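Local coordinates for protein putative methyltransferase (Porphyromonas gingivalis, PDB 3LL7) that probably transfers methyl groups from S-adenosylmethionine to a substrate that has not been established, at residues Q362-S366 with E376-R380; P211-L215 with L302-A306; G80-S84 with V231-G235. All coordinates share one frame. Where two conformers were deposited one is given. Residue numbers count along the deposited sequence, not the author numbering.

Interaction 1: residues Q362-S366 with E376-R380. With EDO (1,2-ethanediol), chain C.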
ATOM      1  N   GLN A 362     -26.603  18.825   5.696  1.00 10.03           N
ATOM      2  CA  GLN A 362     -25.482  18.047   6.226  1.00  9.77           C
ATOM      3  C   GLN A 362     -24.558  17.744   5.038  1.00  8.76           C
ATOM      4  O   GLN A 362     -25.014  17.785   3.887  1.00  8.23           O
ATOM      5  CB  GLN A 362     -25.982  16.724   6.853  1.00  9.72           C
ATOM      6  CG  GLN A 362     -26.773  15.866   5.845  1.00 10.79           C
ATOM      7  CD  GLN A 362     -27.340  14.568   6.411  1.00 13.72           C
ATOM      8  OE1 GLN A 362     -26.851  14.006   7.403  1.00 15.16           O
ATOM      9  NE2 GLN A 362     -28.394  14.102   5.787  1.00 11.90           N
ATOM     10  N   ALA A 363     -23.290  17.453   5.304  1.00  8.90           N
ATOM     11  CA  ALA A 363     -22.332  17.178   4.223  1.00  9.66           C
ATOM     12  C   ALA A 363     -21.038  16.559   4.702  1.00  9.84           C
ATOM     13  O   ALA A 363     -20.635  16.760   5.825  1.00 10.56           O
ATOM     14  CB  ALA A 363     -22.000  18.471   3.448  1.00  8.79           C
ATOM     15  N   SER A 364     -20.378  15.824   3.809  1.00  9.67           N
ATOM     16  CA  SER A 364     -18.971  15.491   3.964  1.00 10.22           C
ATOM     17  C   SER A 364     -18.203  16.759   3.629  1.00  9.15           C
ATOM     18  O   SER A 364     -18.696  17.588   2.882  1.00  8.89           O
ATOM     19  CB  SER A 364     -18.578  14.390   2.961  1.00 10.91           C
ATOM     20  OG  SER A 364     -19.325  13.209   3.265  1.00 14.42           O
ATOM     21  N   ILE A 365     -17.025  16.926   4.223  1.00  8.41           N
ATOM     22  CA  ILE A 365     -16.193  18.121   3.939  1.00  8.68           C
ATOM     23  C   ILE A 365     -14.800  17.693   3.510  1.00  8.76           C
ATOM     24  O   ILE A 365     -14.170  16.833   4.174  1.00  9.23           O
ATOM     25  CB  ILE A 365     -16.113  19.049   5.150  1.00  7.51           C
ATOM     26  CG1 ILE A 365     -17.531  19.610   5.414  1.00  9.35           C
ATOM     27  CG2 ILE A 365     -15.059  20.214   4.917  1.00  8.05           C
ATOM     28  CD1 ILE A 365     -17.688  20.317   6.791  1.00 10.98           C
ATOM     29  N   SER A 366     -14.332  18.300   2.417  1.00  8.85           N
ATOM     30  CA  SER A 366     -12.973  18.072   1.928  1.00  7.77           C
ATOM     31  C   SER A 366     -12.318  19.422   1.659  1.00  9.40           C
ATOM     32  O   SER A 366     -13.008  20.452   1.523  1.00  9.06           O
ATOM     33  CB  SER A 366     -12.999  17.202   0.646  1.00  9.82           C
ATOM     34  OG  SER A 366     -13.353  15.851   0.965  1.00 10.40           O
ATOM     35  N   GLU A 376     -11.795  21.972  10.893  1.00  8.01           N
ATOM     36  CA  GLU A 376     -12.016  23.384  11.221  1.00  7.94           C
ATOM     37  C   GLU A 376     -13.207  23.960  10.458  1.00  9.46           C
ATOM     38  O   GLU A 376     -14.044  24.666  11.034  1.00  8.79           O
ATOM     39  CB  GLU A 376     -10.760  24.213  10.895  1.00  7.57           C
ATOM     40  CG  GLU A 376      -9.657  23.933  11.879  1.00  7.61           C
ATOM     41  CD  GLU A 376      -8.287  24.492  11.482  1.00  7.92           C
ATOM     42  OE1 GLU A 376      -8.082  24.865  10.298  1.00  8.10           O
ATOM     43  OE2 GLU A 376      -7.403  24.521  12.373  1.00  9.68           O
ATOM     44  N   LEU A 377     -13.272  23.674   9.158  1.00  9.89           N
ATOM     45  CA  LEU A 377     -14.451  24.053   8.349  1.00 11.07           C
ATOM     46  C   LEU A 377     -15.743  23.499   8.961  1.00 11.50           C
ATOM     47  O   LEU A 377     -16.723  24.225   9.102  1.00 11.59           O
ATOM     48  CB  LEU A 377     -14.250  23.577   6.901  1.00 11.99           C
ATOM     49  CG  LEU A 377     -15.163  23.992   5.745  1.00 15.54           C
ATOM     50  CD1 LEU A 377     -15.448  25.485   5.767  1.00 15.86           C
ATOM     51  CD2 LEU A 377     -14.369  23.607   4.416  1.00 11.86           C
ATOM     52  N   ARG A 378     -15.735  22.225   9.357  1.00 10.85           N
ATOM     53  CA  ARG A 378     -16.887  21.632   9.988  1.00 11.00           C
ATOM     54  C   ARG A 378     -17.293  22.333  11.286  1.00 10.30           C
ATOM     55  O   ARG A 378     -18.477  22.680  11.492  1.00 11.19           O
ATOM     56  CB  ARG A 378     -16.669  20.141  10.261  1.00 11.69           C
ATOM     57  CG  ARG A 378     -17.960  19.544  10.859  1.00 13.40           C
ATOM     58  CD  ARG A 378     -17.996  18.026  10.881  1.00 16.03           C
ATOM     59  NE  ARG A 378     -17.781  17.383   9.575  1.00 16.57           N
ATOM     60  CZ  ARG A 378     -18.668  17.305   8.575  1.00 16.33           C
ATOM     61  NH1 ARG A 378     -19.879  17.878   8.645  1.00 15.69           N
ATOM     62  NH2 ARG A 378     -18.324  16.644   7.477  1.00 14.74           N
ATOM     63  N   GLN A 379     -16.333  22.517  12.184  1.00 10.00           N
ATOM     64  CA  GLN A 379     -16.693  23.066  13.483  1.00  9.89           C
ATOM     65  C   GLN A 379     -17.127  24.518  13.434  1.00  9.03           C
ATOM     66  O   GLN A 379     -18.044  24.927  14.171  1.00  9.02           O
ATOM     67  CB  GLN A 379     -15.583  22.848  14.518  1.00  9.69           C
ATOM     68  CG  GLN A 379     -15.398  21.361  14.870  1.00 11.50           C
ATOM     69  CD  GLN A 379     -14.507  21.132  16.084  1.00 12.12           C
ATOM     70  OE1 GLN A 379     -14.364  22.007  16.940  1.00 10.52           O
ATOM     71  NE2 GLN A 379     -13.953  19.917  16.187  1.00 10.48           N
ATOM     72  N   ARG A 380     -16.483  25.283  12.569  1.00  7.65           N
ATOM     73  CA  ARG A 380     -16.787  26.705  12.468  1.00  9.37           C
ATOM     74  C   ARG A 380     -18.111  26.961  11.745  1.00  9.82           C
ATOM     75  O   ARG A 380     -18.759  27.966  12.009  1.00 11.43           O
ATOM     76  CB  ARG A 380     -15.629  27.454  11.805  1.00  8.20           C
ATOM     77  CG  ARG A 380     -14.333  27.359  12.697  1.00  7.40           C
ATOM     78  CD  ARG A 380     -13.088  27.910  12.012  1.00  6.40           C
ATOM     79  NE  ARG A 380     -11.874  27.442  12.712  1.00  7.41           N
ATOM     80  CZ  ARG A 380     -10.686  28.059  12.705  1.00  7.99           C
ATOM     81  NH1 ARG A 380     -10.515  29.206  12.046  1.00  7.51           N
ATOM     82  NH2 ARG A 380      -9.666  27.533  13.378  1.00  5.63           N
TER
HETATM   83  C1  EDO C 502     -14.044  16.745   8.613  1.00 37.57           C
HETATM   84  O1  EDO C 502     -15.049  16.640   9.627  1.00 39.04           O
HETATM   85  C2  EDO C 502     -14.217  15.654   7.562  1.00 36.08           C
HETATM   86  O2  EDO C 502     -15.598  15.423   7.242  1.00 36.31           O
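Strand 364-368 and helix 374-381 are the first two elements of a beta-alpha-beta unit that strand 389-395 completes, in the THUMP-like part of the chain. Residues 364-366 belong to an edge strand of the mixed sheet, and the axes of segments 364-366 and 376-380 approach to 9.0 Å, their N-to-C directions at 132°. At the start of the helical segment, Glu376 stays clear of the strand: its OE1 accepts a hydrogen bond from the backbone N of Ser373, while its OE2 makes a long salt bridge, of charges alone, with Arg380 NH2. Leu377 points toward the strand, and its CD2 meets CG2 of Ile365 at 3.5 Å, the apolar heart of the contact. Arg378 leaves the helix sideways, yet its long side chain, extended to CD and then bent, brings the guanidinium to the carbonyl of Ala363. NH2 and NH1 of Arg378 both donate to Ala363 O, at 2.8 and 3.1 Å, and NH1 is also bonded to Met383 O. Ile365 lays CD1 over one face of the guanidinium. A 1,2-ethanediol molecule, probably from the crystallisation liquor, lies at the edge of the group and accepts from NE and NH2. Gln379 points away from the strand. Arg380 likewise stays off it, and its backbone N closes the helical turn on Glu376 O at 2.9 Å.

Interaction 2: residues P211-L215 with L302-A306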
ATOM      1  N   PRO A 211       5.538   4.178   1.576  1.00 17.35           N
ATOM      2  CA  PRO A 211       4.900   5.334   0.935  1.00 18.24           C
ATOM      3  C   PRO A 211       5.474   6.714   1.361  1.00 19.23           C
ATOM      4  O   PRO A 211       5.102   7.724   0.775  1.00 19.17           O
ATOM      5  CB  PRO A 211       3.418   5.220   1.345  1.00 17.35           C
ATOM      6  CG  PRO A 211       3.256   3.987   2.049  1.00 18.98           C
ATOM      7  CD  PRO A 211       4.611   3.472   2.483  1.00 17.70           C
HETATM    8  N   MSE A 212       6.366   6.745   2.348  0.50 19.81           N
HETATM    9  CA  MSE A 212       6.964   8.006   2.796  0.50 20.89           C
HETATM   10  C   MSE A 212       8.212   8.393   2.000  0.50 20.56           C
HETATM   11  O   MSE A 212       8.700   9.515   2.128  0.50 19.80           O
HETATM   12  CB  MSE A 212       7.293   7.956   4.295  0.50 21.84           C
HETATM   13  CG  MSE A 212       6.083   7.700   5.179  0.50 25.23           C
HETATM   14 SE   MSE A 212       4.715   9.063   4.956  0.50 35.92          SE
HETATM   15  CE  MSE A 212       5.498  10.488   6.043  0.50 32.64           C
ATOM     16  N   ILE A 213       8.730   7.464   1.193  1.00 20.28           N
ATOM     17  CA  ILE A 213       9.906   7.732   0.355  1.00 21.16           C
ATOM     18  C   ILE A 213       9.545   8.649  -0.791  1.00 21.25           C
ATOM     19  O   ILE A 213       8.480   8.523  -1.382  1.00 20.45           O
ATOM     20  CB  ILE A 213      10.533   6.428  -0.227  1.00 21.84           C
ATOM     21  CG1 ILE A 213      10.694   5.374   0.861  1.00 23.76           C
ATOM     22  CG2 ILE A 213      11.920   6.702  -0.853  1.00 22.29           C
ATOM     23  CD1 ILE A 213      11.914   5.554   1.700  1.00 26.23           C
ATOM     24  N   ASP A 214      10.434   9.593  -1.076  1.00 21.36           N
ATOM     25  CA  ASP A 214      10.267  10.504  -2.194  1.00 21.84           C
ATOM     26  C   ASP A 214      10.472   9.746  -3.515  1.00 21.83           C
ATOM     27  O   ASP A 214      11.478   9.036  -3.671  1.00 21.36           O
ATOM     28  CB  ASP A 214      11.300  11.627  -2.056  1.00 22.42           C
ATOM     29  CG  ASP A 214      11.083  12.741  -3.035  1.00 24.47           C
ATOM     30  OD1 ASP A 214      10.188  13.573  -2.785  1.00 27.71           O
ATOM     31  OD2 ASP A 214      11.823  12.798  -4.041  1.00 27.08           O
ATOM     32  N   LEU A 215       9.537   9.896  -4.458  1.00 21.95           N
ATOM     33  CA  LEU A 215       9.670   9.261  -5.779  1.00 22.66           C
ATOM     34  C   LEU A 215      10.903   9.704  -6.515  1.00 22.76           C
ATOM     35  O   LEU A 215      11.619   8.869  -7.070  1.00 22.90           O
ATOM     36  CB  LEU A 215       8.461   9.526  -6.689  1.00 23.39           C
ATOM     37  CG  LEU A 215       7.401   8.456  -6.772  1.00 25.11           C
ATOM     38  CD1 LEU A 215       6.538   8.585  -5.538  1.00 28.51           C
ATOM     39  CD2 LEU A 215       6.547   8.637  -8.021  1.00 24.68           C
ATOM     40  N   LEU A 302      -1.948  11.526  -6.591  1.00  8.39           N
ATOM     41  CA  LEU A 302      -1.342  12.612  -5.830  1.00  8.93           C
ATOM     42  C   LEU A 302       0.103  12.312  -5.426  1.00  9.60           C
ATOM     43  O   LEU A 302       0.984  13.147  -5.608  1.00  9.36           O
ATOM     44  CB  LEU A 302      -2.200  12.921  -4.586  1.00  9.58           C
ATOM     45  CG  LEU A 302      -3.565  13.565  -4.864  1.00 13.15           C
ATOM     46  CD1 LEU A 302      -4.400  13.613  -3.556  1.00 15.33           C
ATOM     47  CD2 LEU A 302      -3.417  14.940  -5.472  1.00 15.47           C
ATOM     48  N   LYS A 303       0.337  11.123  -4.881  1.00  8.16           N
ATOM     49  CA  LYS A 303       1.677  10.739  -4.455  1.00  7.90           C
ATOM     50  C   LYS A 303       2.636  10.637  -5.657  1.00  8.39           C
ATOM     51  O   LYS A 303       3.806  10.995  -5.535  1.00  8.39           O
ATOM     52  CB  LYS A 303       1.626   9.395  -3.718  1.00  7.61           C
ATOM     53  CG  LYS A 303       3.015   8.810  -3.395  1.00  5.97           C
ATOM     54  CD  LYS A 303       3.807   9.652  -2.374  1.00  8.60           C
ATOM     55  CE  LYS A 303       5.200   9.094  -2.176  1.00  9.31           C
ATOM     56  NZ  LYS A 303       5.978   9.873  -1.151  1.00  9.80           N
ATOM     57  N   ALA A 304       2.140  10.117  -6.792  1.00  7.84           N
ATOM     58  CA  ALA A 304       2.971   9.944  -8.014  1.00  9.25           C
ATOM     59  C   ALA A 304       3.344  11.286  -8.628  1.00  9.41           C
ATOM     60  O   ALA A 304       4.334  11.390  -9.327  1.00 10.16           O
ATOM     61  CB  ALA A 304       2.211   9.083  -9.061  1.00  6.86           C
ATOM     62  N   GLY A 305       2.508  12.288  -8.373  1.00 10.66           N
ATOM     63  CA  GLY A 305       2.716  13.654  -8.841  1.00 11.12           C
ATOM     64  C   GLY A 305       2.262  13.947 -10.259  1.00 10.26           C
ATOM     65  O   GLY A 305       2.808  14.868 -10.892  1.00 10.85           O
ATOM     66  N   ALA A 306       1.262  13.215 -10.748  1.00  9.63           N
ATOM     67  CA  ALA A 306       0.733  13.410 -12.105  1.00  8.93           C
ATOM     68  C   ALA A 306      -0.278  14.580 -12.151  1.00 10.24           C
ATOM     69  O   ALA A 306      -1.338  14.458 -12.764  1.00 10.02           O
ATOM     70  CB  ALA A 306       0.030  12.105 -12.600  1.00  9.15           C
TER
HETATM   71  O   HOH W   1       7.299  11.545  -3.642  1.00 29.42           O
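The ammonium group of Lys303 is held by two backbone carbonyls of the 211-215 loop: NZ of Lys303 donates to Ile213 O at 2.9 Å and to Pro211 O at 3.0 Å. A water adds a looser link, accepting a good hydrogen bond from Leu215 N (2.9 Å) and a weak one from Lys303 NZ (3.3 Å). Although the CA-to-CB bond of Lys303 points sideways, its long side chain carries NZ across to the loop. This loop connects strand 204-209 of the Rossmann-like methyltransferase sheet to helix 215-221, whereas Lys303 sits near the end of helix 299-304, in the ferredoxin-like part of the chain. Asp214, whose CA-to-CB bond points away from segment 302-306, occupies the N-cap of helix 215-221, with OD2 bonded to Asp217 N. Further out the contact turns apolar. Leu215 points toward the other helix and brings CD1 to 3.7 Å from CE of Lys303, while its CD2 is 4.5 Å from CB of Ala304. Leu215, Lys303 and Ala304 all touch Val230 of strand 225-233, and Pro211 and Lys303 both touch Val237 of strand 236-244. Gly305, with phi of 83°, then leads the chain out of the helix.

Interaction 3: residues G80-S84 with V231-G235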
ATOM      1  N   GLY A  80      -0.948  -6.079   3.613  1.00 27.81           N
ATOM      2  CA  GLY A  80      -2.355  -6.449   3.625  1.00 26.65           C
ATOM      3  C   GLY A  80      -2.571  -7.544   2.597  1.00 25.37           C
ATOM      4  O   GLY A  80      -1.651  -7.908   1.865  1.00 25.98           O
ATOM      5  N   ALA A  81      -3.791  -8.060   2.532  1.00 24.11           N
ATOM      6  CA  ALA A  81      -4.177  -9.038   1.515  1.00 22.62           C
ATOM      7  C   ALA A  81      -4.195  -8.472   0.078  1.00 21.68           C
ATOM      8  O   ALA A  81      -3.761  -9.140  -0.867  1.00 20.77           O
ATOM      9  CB  ALA A  81      -5.562  -9.642   1.871  1.00 22.67           C
ATOM     10  N   VAL A  82      -4.708  -7.257  -0.099  0.50 21.35           N
ATOM     11  CA  VAL A  82      -4.876  -6.739  -1.462  0.50 20.99           C
ATOM     12  C   VAL A  82      -3.583  -6.320  -2.159  0.50 20.73           C
ATOM     13  O   VAL A  82      -3.411  -6.597  -3.348  0.50 20.90           O
ATOM     14  CB  VAL A  82      -5.965  -5.649  -1.565  0.50 21.42           C
ATOM     15  CG1 VAL A  82      -7.317  -6.291  -1.861  0.50 21.27           C
ATOM     16  CG2 VAL A  82      -6.027  -4.829  -0.297  0.50 21.34           C
ATOM     17  N   THR A  83      -2.659  -5.688  -1.439  1.00 19.96           N
ATOM     18  CA  THR A  83      -1.407  -5.272  -2.078  1.00 19.84           C
ATOM     19  C   THR A  83      -0.481  -6.451  -2.299  1.00 19.86           C
ATOM     20  O   THR A  83       0.201  -6.528  -3.335  1.00 19.87           O
ATOM     21  CB  THR A  83      -0.668  -4.193  -1.282  1.00 20.19           C
ATOM     22  OG1 THR A  83      -0.440  -4.645   0.066  1.00 21.88           O
ATOM     23  CG2 THR A  83      -1.492  -2.918  -1.263  1.00 19.94           C
ATOM     24  N   SER A  84      -0.462  -7.386  -1.339  1.00 18.39           N
ATOM     25  CA  SER A  84       0.370  -8.570  -1.511  1.00 17.60           C
ATOM     26  C   SER A  84      -0.003  -9.221  -2.830  1.00 16.35           C
ATOM     27  O   SER A  84       0.863  -9.503  -3.614  1.00 16.83           O
ATOM     28  CB  SER A  84       0.220  -9.555  -0.357  1.00 17.87           C
ATOM     29  OG  SER A  84      -1.038 -10.201  -0.418  1.00 17.24           O
ATOM     30  N   VAL A 231       1.121   2.327  -5.267  1.00  9.43           N
ATOM     31  CA  VAL A 231      -0.046   1.430  -5.103  1.00  9.51           C
ATOM     32  C   VAL A 231      -0.916   1.839  -3.915  1.00  9.40           C
ATOM     33  O   VAL A 231      -0.465   1.778  -2.751  1.00 10.34           O
ATOM     34  CB  VAL A 231       0.416  -0.049  -4.943  1.00  9.49           C
ATOM     35  CG1 VAL A 231      -0.787  -0.992  -4.817  1.00 11.36           C
ATOM     36  CG2 VAL A 231       1.325  -0.472  -6.135  1.00 10.98           C
ATOM     37  N   ALA A 232      -2.151   2.240  -4.199  1.00 10.43           N
ATOM     38  CA  ALA A 232      -3.110   2.541  -3.143  1.00 11.89           C
ATOM     39  C   ALA A 232      -4.138   1.402  -2.998  1.00 13.59           C
ATOM     40  O   ALA A 232      -4.458   0.722  -3.986  1.00 13.29           O
ATOM     41  CB  ALA A 232      -3.814   3.854  -3.415  1.00 10.28           C
ATOM     42  N   ALA A 233      -4.595   1.205  -1.762  1.00 14.85           N
ATOM     43  CA  ALA A 233      -5.680   0.268  -1.380  1.00 16.97           C
ATOM     44  C   ALA A 233      -6.380   0.854  -0.157  1.00 18.13           C
ATOM     45  O   ALA A 233      -5.746   1.512   0.677  1.00 17.92           O
ATOM     46  CB  ALA A 233      -5.117  -1.111  -1.061  1.00 17.17           C
ATOM     47  N   HIS A 234      -7.686   0.621  -0.031  1.00 19.50           N
ATOM     48  CA  HIS A 234      -8.453   1.108   1.137  1.00 20.69           C
ATOM     49  C   HIS A 234      -8.415   2.639   1.276  1.00 21.15           C
ATOM     50  O   HIS A 234      -8.467   3.176   2.385  1.00 21.98           O
ATOM     51  CB  HIS A 234      -7.971   0.435   2.433  1.00 20.94           C
ATOM     52  CG  HIS A 234      -7.911  -1.061   2.347  1.00 21.63           C
ATOM     53  ND1 HIS A 234      -9.041  -1.853   2.364  1.00 23.59           N
ATOM     54  CD2 HIS A 234      -6.860  -1.906   2.229  1.00 22.13           C
ATOM     55  CE1 HIS A 234      -8.689  -3.123   2.263  1.00 23.23           C
ATOM     56  NE2 HIS A 234      -7.371  -3.183   2.171  1.00 24.12           N
ATOM     57  N   GLY A 235      -8.303   3.329   0.145  1.00 21.03           N
ATOM     58  CA  GLY A 235      -8.257   4.782   0.130  1.00 20.62           C
ATOM     59  C   GLY A 235      -6.917   5.454   0.397  1.00 20.06           C
ATOM     60  O   GLY A 235      -6.875   6.678   0.513  1.00 20.81           O
TER
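Gly80 stands at the N-cap of the short helix 81-86, which approaches the end of strand 225-233 where that strand turns into its hairpin partner, strand 236-244. Strand 236-244 runs antiparallel between 204-209 and 225-233, as the reversed strand does in class I methyltransferases. The hairpin turn is tight: His234 (phi/psi 60/30) and Gly235 (83/6) are the two central residues of a type I' turn. The carbonyl O of Gly80 receives only a weak bond from Ser84 N, at 3.5 Å. Ala81 faces sideways, but its carbonyl O accepts a hydrogen bond from OG of Ser84 at 3.0 Å, reinforcing the first turn of the helix. Val82 makes the first real contact with the hairpin. CG2 of Val82 lies 3.9 Å from CB of Ala233 and 3.3 Å from NE2 of His234, whose imidazole reaches back toward the helix. Thr83 continues the same surface with a single methyl: CG2 is 4.1 Å from both Ala233 CB and Val231 CG1, so it touches two residues on the same face of the strand. The Thr83 hydroxyl has a weak hydrogen bond to OE1 of Glu239 on strand 236-244. Ala232, between Val231 and Ala233, points away and packs on Thr299 and Ala300 of helix 299-304. Ser84 does not meet the strand; its side chain rests on helix 106-112. No hydrogen bond crosses between the two segments, so what joins them directly is van der Waals contact of methyl groups and NE2 of His234, a joint that depends on shape rather than on directed bonds.

From the N terminus, residues 80-84 come first, then 211-215; the chain next reaches 231-235, closing interaction 3 over 146 intervening residues, and only afterwards 302-306, closing interaction 2 over 86. These two contacts therefore cross, with their centres about 16 Å apart. Between them they seat helices 81-86 and 299-304 around the methyltransferase sheet, whose strand 225-233 meets both: Ala233 touches the first helix, while Ala232 and Val230 touch the second. Interaction 1 follows in series and spans just nine residues, a local closure inside the THUMP-like part. Its centre is about 27 Å from that of interaction 2 and 28 Å from that of interaction 3.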